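Local coordinates for radical SAM domain protein (Methanothrix thermoacetophila, PDB 6Y1X) that probably acts as a radical SAM carbide synthase (NifB) that carries [4Fe-4S] clusters and serves in making the iron-molybdenum cofactor of nitrogenase, at residues 63-68 against 72-77; 176-181 against 252-257. One frame throughout, in Å; residues are numbered along the deposited sequence.

How the interactions relate
Interaction 1 comes first along the chain and closes before interaction 2 opens. Their centres lie about 9 Å apart, on the same side of the chain's centre. Interaction 1 folds the loop after strand 61-63 round an iron-sulfur cluster. Interaction 2 joins strand 177-182, the neighbour of 61-63 in a small antiparallel sheet, to the loop after strand 243-248. Lys64 links the two: its NZ forms a salt bridge with OD1 of Asp178 at 2.9 Å, and its backbone N probably donates a hydrogen bond to O of Ile176. Tyr253 also packs against the backbone of Lys64 and Cys66. Both 176-181 and 252-257 therefore contact the cluster loop, mainly through Lys64 and Tyr253.

Interaction 1 (63-68 against 72-77); sequences CKYCIR and CVNESR. With SF4 (iron/sulfur cluster), chain D; SF4 (iron/sulfur cluster), chain C; SO4 (sulfate ion), chain F.
Cys63 comes near Asn74 beside the cluster, with its SG 4.5 Å from ND2 of Asn74. The same SG binds FE2 of the chain D cluster at 2.3 Å, and CB of Cys63 sits over the centre of one face of the Tyr65 ring. Lys64 points elsewhere and bonds through NZ to a sulfate, probably from the crystallisation liquor. Tyr65 carries most of the contact. Its CG stands between the backbone N and the carbonyl carbon (chi1 52°), which turns the ring toward 72-77. The ring edge meets Val73 in plane, CD1 to CG1 at 3.6 Å. At the end of the ring, Tyr65 OH donates to OD1 of Asn74 in a short bond of 2.5 Å. The hydroxyl lies in the carbonyl plane, on a lone pair, with a C=O...donor angle of 125°. Ring and amide planes are 59° apart. A water donates to Tyr65 OH at 3.0 Å and accepts from ND2 of Asn74, so both ends of the amide are engaged and its flip is fixed. Tyr65 OH is also hydrogen-bonded to Asn166. Cys66 closes a type I turn from Cys63 and binds FE1 of the same cluster through SG at 2.3 Å. Arg68 brings its CD close to that iron. From 72-77, SG of Cys72 takes FE3 at 2.3 Å, while OE2 of Glu75 reaches the other cluster, chain C, and binds its FE1 at 2.2 Å. Cys63 and Cys66, with Cys59, make the CX3CX2C motif of the radical SAM superfamily. That motif usually leaves one iron for S-adenosylmethionine. Here Cys72 supplies a fourth cysteine ligand, consistent with a state that is closed to the cosubstrate.

Interaction 2 (176-181 against 252-257); sequences IYDYVI and QYKFAH. With SO4 (sulfate ion), chain F.
The first torsion of Tyr253 sets CG opposite the backbone N (chi1 -175°), while that of Asp178 sets CG opposite its own carbonyl carbon; the two side chains meet from opposite directions. Lys254 is extended beyond CG and also runs toward Asp178. The carboxylate is thus shared between two neighbours in sequence. Tyr253 OH donates to OD2 of Asp178 in a short bond of 2.5 Å, nearly in line with the C-O bond. Ring and carboxylate planes stand 76° apart, and OD2 lies at the ring edge, near its plane. The other oxygen makes a salt bridge: NZ of Lys254 is 2.9 Å from OD1 of Asp178. This ammonium group comes from above the carboxylate, 38° out of its plane. OD1 has a second cationic partner in Lys64, so the carboxylate charge is probably well balanced. NZ of Lys254 also bonds to O1 of the sulfate at 2.6 Å, and Lys64 binds the same ion. CG of Lys254 lies over the centre of one face of the Tyr253 ring, 3.8 Å above its plane. Tyr253 N donates to OE1 of Gln252 at 2.8 Å, so the Gln252 side chain folds back on the next residue's backbone. Next to the polar group, the contact is apolar: CZ of Phe255 is 4.1 Å from CA of Ile176. Phe255 also touches Lys64 and Ile224. The contact joins the middle strand of the antiparallel sheet 61-63, 177-182, 185-188 to the loop between strand 243-248, at an outer edge of the parallel sheet, and helix 263-273. Tyr177 and Val180 of that middle strand pack on helix 189-209, while Tyr253 approaches the cluster loop after strand 61-63, about 5 Å from the side chain of Cys66.

Interaction 1 (63-68 against 72-77)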
loop_
_atom_site.group_PDB
_atom_site.type_symbol
_atom_site.label_atom_id
_atom_site.label_comp_id
_atom_site.label_asym_id
_atom_site.label_seq_id
_atom_site.Cartn_x
_atom_site.Cartn_y
_atom_site.Cartn_z
ATOM N N CYS A 63 7.456 -2.864 -10.702
ATOM C CA CYS A 63 8.146 -1.651 -10.302
ATOM C C CYS A 63 9.630 -1.814 -10.597
ATOM O O CYS A 63 10.179 -2.914 -10.475
ATOM C CB CYS A 63 7.943 -1.402 -8.808
ATOM S SG CYS A 63 6.225 -1.322 -8.279
ATOM N N LYS A 64 10.275 -0.730 -11.024
ATOM C CA LYS A 64 11.689 -0.808 -11.375
ATOM C C LYS A 64 12.604 -0.934 -10.165
ATOM O O LYS A 64 13.821 -1.035 -10.351
ATOM C CB LYS A 64 12.102 0.406 -12.203
ATOM C CG LYS A 64 11.490 0.462 -13.592
ATOM C CD LYS A 64 12.032 1.668 -14.351
ATOM C CE LYS A 64 11.199 1.991 -15.568
ATOM N NZ LYS A 64 11.470 1.011 -16.646
ATOM N N TYR A 65 12.063 -0.913 -8.947
ATOM C CA TYR A 65 12.836 -1.097 -7.723
ATOM C C TYR A 65 12.558 -2.440 -7.060
ATOM O O TYR A 65 13.029 -2.679 -5.943
ATOM C CB TYR A 65 12.579 0.043 -6.733
ATOM C CG TYR A 65 11.121 0.316 -6.438
ATOM C CD1 TYR A 65 10.423 -0.433 -5.494
ATOM C CD2 TYR A 65 10.454 1.359 -7.069
ATOM C CE1 TYR A 65 9.086 -0.176 -5.221
ATOM C CE2 TYR A 65 9.129 1.631 -6.798
ATOM C CZ TYR A 65 8.449 0.859 -5.877
ATOM O OH TYR A 65 7.133 1.140 -5.604
ATOM N N CYS A 66 11.807 -3.320 -7.715
ATOM C CA CYS A 66 11.307 -4.543 -7.102
ATOM C C CYS A 66 11.940 -5.771 -7.738
ATOM O O CYS A 66 11.989 -5.887 -8.968
ATOM C CB CYS A 66 9.786 -4.639 -7.223
ATOM S SG CYS A 66 9.156 -6.231 -6.673
ATOM N N ILE A 67 12.438 -6.671 -6.890
ATOM C CA ILE A 67 12.725 -8.055 -7.255
ATOM C C ILE A 67 11.578 -8.905 -6.715
ATOM O O ILE A 67 11.317 -8.906 -5.507
ATOM C CB ILE A 67 14.080 -8.519 -6.698
ATOM C CG1 ILE A 67 15.233 -7.745 -7.350
ATOM C CG2 ILE A 67 14.264 -10.007 -6.935
ATOM C CD1 ILE A 67 15.442 -8.058 -8.814
ATOM N N ARG A 68 10.844 -9.572 -7.612
ATOM C CA ARG A 68 9.621 -10.272 -7.220
ATOM C C ARG A 68 9.850 -11.422 -6.246
ATOM O O ARG A 68 8.886 -11.885 -5.627
ATOM C CB ARG A 68 8.890 -10.786 -8.459
ATOM C CG ARG A 68 8.260 -9.683 -9.276
ATOM C CD ARG A 68 7.146 -8.991 -8.498
ATOM N NE ARG A 68 6.285 -9.938 -7.789
ATOM C CZ ARG A 68 5.411 -10.753 -8.377
ATOM N NH1 ARG A 68 5.260 -10.739 -9.696
ATOM N NH2 ARG A 68 4.676 -11.576 -7.643
ATOM N N CYS A 72 6.370 -7.711 -1.394
ATOM C CA CYS A 72 6.176 -6.381 -1.962
ATOM C C CYS A 72 6.821 -5.299 -1.105
ATOM O O CYS A 72 6.361 -5.008 0.003
ATOM C CB CYS A 72 4.687 -6.095 -2.137
ATOM S SG CYS A 72 4.363 -4.428 -2.733
ATOM N N VAL A 73 7.900 -4.701 -1.616
ATOM C CA VAL A 73 8.701 -3.784 -0.820
ATOM C C VAL A 73 7.998 -2.460 -0.558
ATOM O O VAL A 73 8.486 -1.659 0.246
ATOM C CB VAL A 73 10.061 -3.590 -1.528
ATOM C CG1 VAL A 73 9.876 -2.900 -2.874
ATOM C CG2 VAL A 73 11.082 -2.881 -0.635
ATOM N N ASN A 74 6.843 -2.214 -1.180
ATOM C CA ASN A 74 6.085 -1.016 -0.832
ATOM C C ASN A 74 5.567 -1.084 0.596
ATOM O O ASN A 74 5.409 -0.045 1.247
ATOM C CB ASN A 74 4.912 -0.809 -1.792
ATOM C CG ASN A 74 5.360 -0.481 -3.200
ATOM O OD1 ASN A 74 6.455 0.039 -3.411
ATOM N ND2 ASN A 74 4.507 -0.777 -4.175
ATOM N N GLU A 75 5.305 -2.287 1.104
ATOM C CA GLU A 75 4.672 -2.438 2.407
ATOM C C GLU A 75 5.429 -3.423 3.290
ATOM O O GLU A 75 4.881 -3.902 4.286
ATOM C CB GLU A 75 3.208 -2.858 2.260
ATOM C CG GLU A 75 2.300 -2.243 3.325
ATOM C CD GLU A 75 2.086 -0.749 3.114
ATOM O OE1 GLU A 75 2.702 -0.173 2.194
ATOM O OE2 GLU A 75 1.312 -0.140 3.873
ATOM N N SER A 76 6.680 -3.724 2.955
ATOM C CA SER A 76 7.489 -4.663 3.717
ATOM C C SER A 76 8.928 -4.180 3.747
ATOM O O SER A 76 9.386 -3.492 2.830
ATOM C CB SER A 76 7.437 -6.072 3.101
ATOM O OG SER A 76 8.301 -6.968 3.778
ATOM N N ARG A 77 9.640 -4.553 4.806
ATOM C CA ARG A 77 11.081 -4.375 4.820
ATOM C C ARG A 77 11.696 -5.201 3.690
ATOM O O ARG A 77 11.127 -6.218 3.279
ATOM C CB ARG A 77 11.654 -4.772 6.181
ATOM C CG ARG A 77 11.369 -6.197 6.588
ATOM C CD ARG A 77 11.476 -6.374 8.096
ATOM N NE ARG A 77 11.445 -7.782 8.482
ATOM C CZ ARG A 77 10.355 -8.547 8.453
ATOM N NH1 ARG A 77 9.192 -8.047 8.054
ATOM N NH2 ARG A 77 10.429 -9.819 8.822
HETATM FE FE1 SF4 D . 6.952 -5.586 -6.546
HETATM FE FE2 SF4 D . 5.695 -3.311 -7.253
HETATM FE FE3 SF4 D . 5.022 -4.569 -4.931
HETATM FE FE4 SF4 D . 4.348 -5.662 -7.338
HETATM S S1 SF4 D . 3.563 -3.680 -6.474
HETATM S S2 SF4 D . 5.258 -6.774 -5.544
HETATM S S3 SF4 D . 6.151 -5.086 -8.643
HETATM S S4 SF4 D . 7.043 -3.588 -5.410
HETATM FE FE1 SF4 C . 0.122 -1.135 5.431
HETATM FE FE2 SF4 C . -0.080 -1.021 8.143
HETATM FE FE3 SF4 C . -0.005 -3.417 6.857
HETATM FE FE4 SF4 C . -2.237 -1.817 6.657
HETATM S S1 SF4 C . -1.437 -2.833 8.560
HETATM S S2 SF4 C . -1.202 -2.953 4.946
HETATM S S3 SF4 C . -1.254 0.261 6.636
HETATM S S4 SF4 C . 1.693 -1.868 6.946
HETATM S S SO4 F . 14.649 0.571 -18.845
HETATM O O1 SO4 F . 13.964 -0.651 -19.256
HETATM O O2 SO4 F . 14.145 1.016 -17.550
HETATM O O3 SO4 F . 16.080 0.302 -18.741
HETATM O O4 SO4 F . 14.419 1.620 -19.836
HETATM O O HOH W 1 4.427 0.926 -6.796
#

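Interaction 2 (176-181 against 252-257)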
loop_
_atom_site.group_PDB
_atom_site.type_symbol
_atom_site.label_atom_id
_atom_site.label_comp_id
_atom_site.label_asym_id
_atom_site.label_seq_id
_atom_site.Cartn_x
_atom_site.Cartn_y
_atom_site.Cartn_z
ATOM N N ILE A 176 9.214 4.654 -13.666
ATOM C CA ILE A 176 9.176 3.872 -12.439
ATOM C C ILE A 176 8.656 2.453 -12.649
ATOM O O ILE A 176 8.961 1.569 -11.830
ATOM C CB ILE A 176 8.330 4.610 -11.371
ATOM C CG1 ILE A 176 8.930 5.990 -11.090
ATOM C CG2 ILE A 176 8.241 3.846 -10.054
ATOM C CD1 ILE A 176 8.051 6.874 -10.223
ATOM N N TYR A 177 7.941 2.173 -13.735
ATOM C CA TYR A 177 7.312 0.880 -13.964
ATOM C C TYR A 177 7.764 0.275 -15.285
ATOM O O TYR A 177 7.778 0.958 -16.315
ATOM C CB TYR A 177 5.796 1.041 -13.935
ATOM C CG TYR A 177 5.342 1.641 -12.636
ATOM C CD1 TYR A 177 5.245 0.874 -11.484
ATOM C CD2 TYR A 177 5.077 2.999 -12.545
ATOM C CE1 TYR A 177 4.845 1.441 -10.285
ATOM C CE2 TYR A 177 4.687 3.575 -11.355
ATOM C CZ TYR A 177 4.572 2.792 -10.229
ATOM O OH TYR A 177 4.187 3.376 -9.044
ATOM N N ASP A 178 8.109 -1.015 -15.256
ATOM C CA ASP A 178 8.400 -1.738 -16.490
ATOM C C ASP A 178 7.127 -2.000 -17.281
ATOM O O ASP A 178 7.101 -1.829 -18.505
ATOM C CB ASP A 178 9.074 -3.078 -16.182
ATOM C CG ASP A 178 10.562 -2.962 -15.972
ATOM O OD1 ASP A 178 11.122 -1.860 -16.134
ATOM O OD2 ASP A 178 11.174 -3.998 -15.647
ATOM N N TYR A 179 6.064 -2.422 -16.602
ATOM C CA TYR A 179 4.831 -2.789 -17.278
ATOM C C TYR A 179 3.712 -2.839 -16.254
ATOM O O TYR A 179 3.949 -2.882 -15.046
ATOM C CB TYR A 179 4.962 -4.136 -18.010
ATOM C CG TYR A 179 5.221 -5.338 -17.123
ATOM C CD1 TYR A 179 4.199 -5.919 -16.378
ATOM C CD2 TYR A 179 6.489 -5.894 -17.033
ATOM C CE1 TYR A 179 4.436 -7.012 -15.571
ATOM C CE2 TYR A 179 6.732 -6.992 -16.232
ATOM C CZ TYR A 179 5.702 -7.546 -15.502
ATOM O OH TYR A 179 5.941 -8.639 -14.694
ATOM N N VAL A 180 2.485 -2.856 -16.766
ATOM C CA VAL A 180 1.300 -3.163 -15.978
ATOM C C VAL A 180 0.498 -4.196 -16.754
ATOM O O VAL A 180 0.515 -4.223 -17.990
ATOM C CB VAL A 180 0.431 -1.918 -15.671
ATOM C CG1 VAL A 180 1.273 -0.791 -15.073
ATOM C CG2 VAL A 180 -0.286 -1.435 -16.911
ATOM N N ILE A 181 -0.173 -5.073 -16.015
ATOM C CA ILE A 181 -1.063 -6.080 -16.582
ATOM C C ILE A 181 -2.470 -5.706 -16.149
ATOM O O ILE A 181 -2.787 -5.737 -14.954
ATOM C CB ILE A 181 -0.701 -7.499 -16.123
ATOM C CG1 ILE A 181 0.763 -7.810 -16.427
ATOM C CG2 ILE A 181 -1.616 -8.522 -16.788
ATOM C CD1 ILE A 181 1.275 -9.041 -15.710
ATOM N N GLN A 252 17.424 -1.224 -5.764
ATOM C CA GLN A 252 17.246 -2.623 -6.133
ATOM C C GLN A 252 16.735 -2.673 -7.564
ATOM O O GLN A 252 16.169 -1.699 -8.065
ATOM C CB GLN A 252 16.269 -3.322 -5.170
ATOM C CG GLN A 252 16.026 -4.828 -5.374
ATOM C CD GLN A 252 17.300 -5.657 -5.418
ATOM O OE1 GLN A 252 18.022 -5.668 -6.417
ATOM N NE2 GLN A 252 17.602 -6.326 -4.312
ATOM N N TYR A 253 16.948 -3.816 -8.216
ATOM C CA TYR A 253 16.554 -4.037 -9.616
ATOM C C TYR A 253 17.109 -2.879 -10.447
ATOM O O TYR A 253 18.296 -2.556 -10.313
ATOM C CB TYR A 253 15.044 -4.243 -9.679
ATOM C CG TYR A 253 14.513 -4.590 -11.054
ATOM C CD1 TYR A 253 15.273 -5.335 -11.950
ATOM C CD2 TYR A 253 13.241 -4.187 -11.449
ATOM C CE1 TYR A 253 14.780 -5.662 -13.202
ATOM C CE2 TYR A 253 12.743 -4.508 -12.698
ATOM C CZ TYR A 253 13.516 -5.240 -13.571
ATOM O OH TYR A 253 13.022 -5.543 -14.815
ATOM N N LYS A 254 16.306 -2.230 -11.294
ATOM C CA LYS A 254 16.832 -1.213 -12.195
ATOM C C LYS A 254 17.226 0.063 -11.473
ATOM O O LYS A 254 17.920 0.896 -12.065
ATOM C CB LYS A 254 15.816 -0.907 -13.295
ATOM C CG LYS A 254 15.716 -2.022 -14.318
ATOM C CD LYS A 254 14.595 -1.786 -15.312
ATOM C CE LYS A 254 14.650 -2.829 -16.428
ATOM N NZ LYS A 254 13.640 -2.563 -17.482
ATOM N N PHE A 255 16.847 0.216 -10.205
ATOM C CA PHE A 255 17.255 1.365 -9.413
ATOM C C PHE A 255 18.383 1.007 -8.448
ATOM O O PHE A 255 18.636 1.747 -7.493
ATOM C CB PHE A 255 16.060 1.928 -8.639
ATOM C CG PHE A 255 15.016 2.587 -9.509
ATOM C CD1 PHE A 255 15.278 2.899 -10.831
ATOM C CD2 PHE A 255 13.771 2.907 -8.989
ATOM C CE1 PHE A 255 14.314 3.509 -11.625
ATOM C CE2 PHE A 255 12.802 3.519 -9.778
ATOM C CZ PHE A 255 13.074 3.817 -11.095
ATOM N N ALA A 256 19.058 -0.124 -8.683
ATOM C CA ALA A 256 20.102 -0.596 -7.779
ATOM C C ALA A 256 21.281 0.363 -7.684
ATOM O O ALA A 256 22.058 0.272 -6.725
ATOM C CB ALA A 256 20.599 -1.974 -8.214
ATOM N N HIS A 257 21.466 1.245 -8.669
ATOM C CA HIS A 257 22.607 2.148 -8.646
ATOM C C HIS A 257 22.263 3.508 -8.058
ATOM O O HIS A 257 23.174 4.302 -7.807
ATOM C CB HIS A 257 23.151 2.367 -10.067
ATOM C CG HIS A 257 23.662 1.126 -10.726
ATOM N ND1 HIS A 257 25.005 0.844 -10.848
ATOM C CD2 HIS A 257 23.006 0.107 -11.331
ATOM C CE1 HIS A 257 25.155 -0.306 -11.482
ATOM N NE2 HIS A 257 23.957 -0.771 -11.788
HETATM S S SO4 F . 14.649 0.571 -18.845
HETATM O O1 SO4 F . 13.964 -0.651 -19.256
HETATM O O2 SO4 F . 14.145 1.016 -17.550
HETATM O O3 SO4 F . 16.080 0.302 -18.741
HETATM O O4 SO4 F . 14.419 1.620 -19.836
#